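Local coordinates for Alr1585 protein (Nostoc sp., PDB 5C2I) that probably acts as a haem-dependent dye-decolourising peroxidase, using hydrogen peroxide to oxidise dyes and related substrates, at residues H38-F50 against F144-D157. The protein carries 1 engineered substitution. Residues are numbered along the deposited sequence; the frame is centred on the assembly and turned at random.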
loop_
_atom_site.group_PDB
_atom_site.type_symbol
_atom_site.label_atom_id
_atom_site.label_comp_id
_atom_site.label_asym_id
_atom_site.label_seq_id
_atom_site.Cartn_x
_atom_site.Cartn_y
_atom_site.Cartn_z
ATOM N N HIS A 38 -23.664 9.411 -6.454
ATOM C CA HIS A 38 -22.906 10.246 -5.488
ATOM C C HIS A 38 -21.396 9.958 -5.516
ATOM O O HIS A 38 -20.619 10.820 -5.148
ATOM C CB HIS A 38 -23.479 10.172 -4.056
ATOM C CG HIS A 38 -23.446 8.811 -3.427
ATOM N ND1 HIS A 38 -22.267 8.163 -3.110
ATOM C CD2 HIS A 38 -24.444 8.013 -2.978
ATOM C CE1 HIS A 38 -22.545 7.010 -2.528
ATOM N NE2 HIS A 38 -23.860 6.894 -2.431
ATOM N N GLY A 39 -21.015 8.774 -5.956
ATOM C CA GLY A 39 -19.606 8.392 -6.101
ATOM C C GLY A 39 -18.760 8.269 -4.831
ATOM O O GLY A 39 -17.534 8.291 -4.907
ATOM N N ARG A 40 -19.388 8.238 -3.656
ATOM C CA ARG A 40 -18.638 8.152 -2.397
ATOM C C ARG A 40 -18.363 6.688 -2.092
ATOM O O ARG A 40 -19.159 5.795 -2.426
ATOM C CB ARG A 40 -19.390 8.805 -1.224
ATOM C CG ARG A 40 -19.920 10.234 -1.451
ATOM C CD ARG A 40 -18.858 11.302 -1.703
ATOM N NE ARG A 40 -19.563 12.596 -1.878
ATOM C CZ ARG A 40 -19.699 13.551 -0.965
ATOM N NH1 ARG A 40 -19.138 13.486 0.250
ATOM N NH2 ARG A 40 -20.449 14.611 -1.238
ATOM N N ASP A 41 -17.260 6.445 -1.411
ATOM C CA ASP A 41 -16.815 5.070 -1.147
ATOM C C ASP A 41 -17.568 4.331 -0.039
ATOM O O ASP A 41 -17.529 3.115 0.024
ATOM C CB ASP A 41 -15.339 5.075 -0.782
ATOM C CG ASP A 41 -14.458 5.196 -2.004
ATOM O OD1 ASP A 41 -14.792 4.554 -3.049
ATOM O OD2 ASP A 41 -13.444 5.928 -1.886
ATOM N N HIS A 42 -18.248 5.063 0.808
ATOM C CA HIS A 42 -18.934 4.458 1.951
ATOM C C HIS A 42 -20.305 5.091 2.104
ATOM O O HIS A 42 -20.487 6.285 1.852
ATOM C CB HIS A 42 -18.138 4.670 3.227
ATOM C CG HIS A 42 -16.816 4.001 3.220
ATOM N ND1 HIS A 42 -16.665 2.659 3.511
ATOM C CD2 HIS A 42 -15.583 4.466 2.908
ATOM C CE1 HIS A 42 -15.395 2.321 3.347
ATOM N NE2 HIS A 42 -14.717 3.402 2.991
ATOM N N SER A 43 -21.264 4.287 2.527
ATOM C CA SER A 43 -22.557 4.825 2.795
ATOM C C SER A 43 -23.209 4.125 3.969
ATOM O O SER A 43 -22.791 3.020 4.378
ATOM C CB SER A 43 -23.415 4.724 1.556
ATOM O OG SER A 43 -23.601 3.400 1.244
ATOM N N VAL A 44 -24.164 4.834 4.543
ATOM C CA VAL A 44 -24.998 4.286 5.623
ATOM C C VAL A 44 -26.434 4.427 5.170
ATOM O O VAL A 44 -26.857 5.503 4.698
ATOM C CB VAL A 44 -24.757 5.000 6.959
ATOM C CG1 VAL A 44 -25.706 4.512 8.045
ATOM C CG2 VAL A 44 -23.290 4.848 7.411
ATOM N N HIS A 45 -27.176 3.343 5.320
ATOM C CA HIS A 45 -28.593 3.291 4.999
ATOM C C HIS A 45 -29.349 3.049 6.295
ATOM O O HIS A 45 -29.133 2.021 6.943
ATOM C CB HIS A 45 -28.870 2.128 4.042
ATOM C CG HIS A 45 -28.189 2.254 2.722
ATOM N ND1 HIS A 45 -28.067 1.184 1.864
ATOM C CD2 HIS A 45 -27.547 3.293 2.129
ATOM C CE1 HIS A 45 -27.424 1.577 0.777
ATOM N NE2 HIS A 45 -27.086 2.844 0.924
ATOM N N LEU A 46 -30.203 4.001 6.686
ATOM C CA LEU A 46 -31.033 3.874 7.889
ATOM C C LEU A 46 -32.492 3.783 7.489
ATOM O O LEU A 46 -33.057 4.726 6.923
ATOM C CB LEU A 46 -30.811 5.052 8.814
ATOM C CG LEU A 46 -29.405 5.395 9.226
ATOM C CD1 LEU A 46 -29.369 6.697 10.027
ATOM C CD2 LEU A 46 -28.790 4.240 10.013
ATOM N N PHE A 47 -33.104 2.640 7.779
ATOM C CA PHE A 47 -34.506 2.421 7.495
ATOM C C PHE A 47 -35.305 2.776 8.725
ATOM O O PHE A 47 -34.994 2.321 9.830
ATOM C CB PHE A 47 -34.772 0.969 7.107
ATOM C CG PHE A 47 -34.198 0.606 5.774
ATOM C CD1 PHE A 47 -32.875 0.190 5.658
ATOM C CD2 PHE A 47 -34.953 0.710 4.654
ATOM C CE1 PHE A 47 -32.332 -0.136 4.419
ATOM C CE2 PHE A 47 -34.421 0.434 3.403
ATOM C CZ PHE A 47 -33.126 -0.016 3.285
ATOM N N LEU A 48 -36.335 3.585 8.536
ATOM C CA LEU A 48 -37.072 4.179 9.615
ATOM C C LEU A 48 -38.509 3.802 9.653
ATOM O O LEU A 48 -39.144 3.677 8.629
ATOM C CB LEU A 48 -37.040 5.702 9.486
ATOM C CG LEU A 48 -35.689 6.339 9.285
ATOM C CD1 LEU A 48 -35.885 7.863 9.216
ATOM C CD2 LEU A 48 -34.723 5.984 10.407
ATOM N N GLN A 49 -39.015 3.636 10.871
ATOM C CA GLN A 49 -40.442 3.630 11.170
ATOM C C GLN A 49 -40.704 4.727 12.195
ATOM O O GLN A 49 -40.182 4.689 13.342
ATOM C CB GLN A 49 -40.875 2.314 11.756
ATOM C CG GLN A 49 -42.362 2.173 11.998
ATOM C CD GLN A 49 -42.668 0.811 12.606
ATOM O OE1 GLN A 49 -42.893 0.698 13.783
ATOM N NE2 GLN A 49 -42.636 -0.223 11.794
ATOM N N PHE A 50 -41.488 5.712 11.787
ATOM C CA PHE A 50 -41.777 6.842 12.664
ATOM C C PHE A 50 -42.653 6.422 13.834
ATOM O O PHE A 50 -43.488 5.519 13.717
ATOM C CB PHE A 50 -42.398 7.993 11.854
ATOM C CG PHE A 50 -41.472 8.518 10.774
ATOM C CD1 PHE A 50 -40.228 9.062 11.106
ATOM C CD2 PHE A 50 -41.845 8.507 9.449
ATOM C CE1 PHE A 50 -39.367 9.532 10.125
ATOM C CE2 PHE A 50 -40.993 8.981 8.472
ATOM C CZ PHE A 50 -39.750 9.492 8.807
ATOM N N PHE A 144 -36.377 -5.878 7.472
ATOM C CA PHE A 144 -37.232 -5.565 6.358
ATOM C C PHE A 144 -38.667 -6.024 6.545
ATOM O O PHE A 144 -39.517 -5.653 5.758
ATOM C CB PHE A 144 -36.643 -6.149 5.065
ATOM C CG PHE A 144 -35.331 -5.511 4.654
ATOM C CD1 PHE A 144 -35.304 -4.231 4.127
ATOM C CD2 PHE A 144 -34.134 -6.169 4.847
ATOM C CE1 PHE A 144 -34.116 -3.648 3.761
ATOM C CE2 PHE A 144 -32.937 -5.583 4.489
ATOM C CZ PHE A 144 -32.927 -4.314 3.953
ATOM N N GLN A 145 -38.934 -6.848 7.566
ATOM C CA GLN A 145 -40.293 -7.284 7.823
ATOM C C GLN A 145 -41.142 -6.223 8.487
ATOM O O GLN A 145 -42.357 -6.327 8.491
ATOM C CB GLN A 145 -40.307 -8.573 8.641
ATOM C CG GLN A 145 -39.688 -9.731 7.849
ATOM C CD GLN A 145 -39.891 -11.078 8.483
ATOM O OE1 GLN A 145 -40.909 -11.318 9.101
ATOM N NE2 GLN A 145 -38.910 -11.957 8.361
ATOM N N SER A 146 -40.512 -5.227 9.090
ATOM C CA SER A 146 -41.243 -4.108 9.698
ATOM C C SER A 146 -41.891 -3.260 8.622
ATOM O O SER A 146 -41.482 -3.296 7.476
ATOM C CB SER A 146 -40.280 -3.214 10.473
ATOM O OG SER A 146 -39.800 -3.906 11.627
ATOM N N GLU A 147 -42.901 -2.482 9.008
ATOM C CA GLU A 147 -43.447 -1.471 8.134
ATOM C C GLU A 147 -42.398 -0.333 8.076
ATOM O O GLU A 147 -42.031 0.230 9.088
ATOM C CB GLU A 147 -44.786 -0.947 8.657
ATOM C CG GLU A 147 -45.360 0.151 7.782
ATOM C CD GLU A 147 -46.735 0.622 8.224
ATOM O OE1 GLU A 147 -47.645 -0.231 8.296
ATOM O OE2 GLU A 147 -46.915 1.849 8.447
ATOM N N ILE A 148 -41.869 -0.103 6.891
ATOM C CA ILE A 148 -40.839 0.891 6.695
ATOM C C ILE A 148 -41.474 2.158 6.142
ATOM O O ILE A 148 -42.221 2.106 5.162
ATOM C CB ILE A 148 -39.768 0.351 5.761
ATOM C CG1 ILE A 148 -39.063 -0.828 6.436
ATOM C CG2 ILE A 148 -38.773 1.438 5.377
ATOM C CD1 ILE A 148 -38.114 -1.570 5.500
ATOM N N HIS A 149 -41.165 3.275 6.781
ATOM C CA HIS A 149 -41.674 4.579 6.357
ATOM C C HIS A 149 -40.743 5.374 5.476
ATOM O O HIS A 149 -41.170 6.170 4.636
ATOM C CB HIS A 149 -42.052 5.416 7.591
ATOM C CG HIS A 149 -43.211 4.864 8.372
ATOM N ND1 HIS A 149 -43.445 5.180 9.684
ATOM C CD2 HIS A 149 -44.203 4.008 8.020
ATOM C CE1 HIS A 149 -44.524 4.554 10.112
ATOM N NE2 HIS A 149 -45.004 3.839 9.119
ATOM N N ALA A 150 -39.440 5.212 5.706
ATOM C CA ALA A 150 -38.457 6.070 5.088
ATOM C C ALA A 150 -37.085 5.458 5.101
ATOM O O ALA A 150 -36.810 4.527 5.880
ATOM C CB ALA A 150 -38.439 7.422 5.801
ATOM N N LEU A 151 -36.227 5.977 4.231
ATOM C CA LEU A 151 -34.843 5.597 4.179
ATOM C C LEU A 151 -34.023 6.888 4.212
ATOM O O LEU A 151 -34.199 7.773 3.353
ATOM C CB LEU A 151 -34.561 4.791 2.924
ATOM C CG LEU A 151 -33.080 4.489 2.548
ATOM C CD1 LEU A 151 -32.289 3.735 3.609
ATOM C CD2 LEU A 151 -33.015 3.742 1.216
ATOM N N VAL A 152 -33.062 6.939 5.127
ATOM C CA VAL A 152 -32.031 7.963 5.121
ATOM C C VAL A 152 -30.745 7.352 4.537
ATOM O O VAL A 152 -30.279 6.306 4.985
ATOM C CB VAL A 152 -31.782 8.448 6.544
ATOM C CG1 VAL A 152 -30.679 9.462 6.594
ATOM C CG2 VAL A 152 -33.053 9.042 7.117
ATOM N N LEU A 153 -30.134 8.046 3.584
ATOM C CA LEU A 153 -28.877 7.585 2.976
ATOM C C LEU A 153 -27.851 8.691 3.202
ATOM O O LEU A 153 -28.067 9.831 2.803
ATOM C CB LEU A 153 -29.087 7.302 1.487
ATOM C CG LEU A 153 -27.886 6.798 0.654
ATOM C CD1 LEU A 153 -28.420 6.109 -0.609
ATOM C CD2 LEU A 153 -26.926 7.921 0.275
ATOM N N ILE A 154 -26.735 8.342 3.846
ATOM C CA ILE A 154 -25.624 9.254 4.070
ATOM C C ILE A 154 -24.334 8.629 3.569
ATOM O O ILE A 154 -24.097 7.449 3.809
ATOM C CB ILE A 154 -25.441 9.580 5.574
ATOM C CG1 ILE A 154 -26.772 10.069 6.167
ATOM C CG2 ILE A 154 -24.431 10.719 5.752
ATOM C CD1 ILE A 154 -27.466 8.998 6.907
ATOM N N ALA A 155 -23.530 9.389 2.822
ATOM C CA ALA A 155 -22.368 8.853 2.175
ATOM C C ALA A 155 -21.179 9.801 2.206
ATOM O O ALA A 155 -21.331 11.023 2.220
ATOM C CB ALA A 155 -22.707 8.428 0.720
ATOM N N ASP A 156 -19.997 9.220 2.240
ATOM C CA ASP A 156 -18.781 9.970 2.344
ATOM C C ASP A 156 -17.601 9.033 2.030
ATOM O O ASP A 156 -17.693 7.844 2.254
ATOM C CB ASP A 156 -18.580 10.536 3.741
ATOM C CG ASP A 156 -17.656 11.761 3.737
ATOM O OD1 ASP A 156 -18.153 12.885 3.446
ATOM O OD2 ASP A 156 -16.430 11.615 3.924
ATOM N N ASP A 157 -16.504 9.600 1.519
ATOM C CA ASP A 157 -15.286 8.791 1.319
ATOM C C ASP A 157 -14.532 8.463 2.615
ATOM O O ASP A 157 -13.834 7.452 2.661
ATOM C CB ASP A 157 -14.335 9.508 0.363
ATOM C CG ASP A 157 -14.885 9.553 -1.075
ATOM O OD1 ASP A 157 -15.544 8.626 -1.529
ATOM O OD2 ASP A 157 -14.605 10.556 -1.740
HETATM O O HOH W 1 -15.807 10.695 -4.065
HETATM O O HOH W 2 -16.527 12.356 0.639
HETATM O O HOH W 3 -44.185 -2.738 11.529
#
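Strands 42-50 and 150-156 run antiparallel, their axes 4.6 Å apart, with Val44-Ile154, Leu46-Val152 and Leu48-Ala150 as hydrogen-bonded pairs, until a classic beta bulge sets both His149 and Ala150 against Leu48. The Phe47 ring offers two broad faces, both covered: Leu151 CD1 sits over its centre, 3.8 Å from the centroid, while Phe144 brings its edge to the opposite face in a T-shaped stack with planes at 73°. On the face bearing Leu46, Leu48, Val152 and Ile154, branched aliphatic chains pack, Leu48 CD1 reaching Val152 CG2 at 3.7 Å; helix 55-68 covers Val152, and helix 159-176 Leu46 and Ile154. Strand 42-50 is central in the five-stranded sheet of the first of two ferredoxin-like halves characteristic of DyP-type peroxidases, with 150-156 its neighbour; toward the second half, His45 ND1 is hydrogen-bonded to the Tyr256 hydroxyl. At the bulge, His149 ND1 accepts a hydrogen bond from Phe50 N (2.9 Å) while its NE2 donates to Glu147 OE2, fixing the ring's rotation. Gln49, extended with CG anti to its backbone N (chi1 -175°), is long enough for NE2 to meet a lone pair of Glu147 O, almost straight at 2.8 Å. At the far end, Asp157 OD1 accepts a hydrogen bond from Asp41 N. Arg40 NH1, hydrogen-bonded to Asp91 O, makes a long salt bridge of 3.4 Å to Asp156 OD1, while NH2 pairs with Glu79 and Asp158 N holds Asp156 OD2.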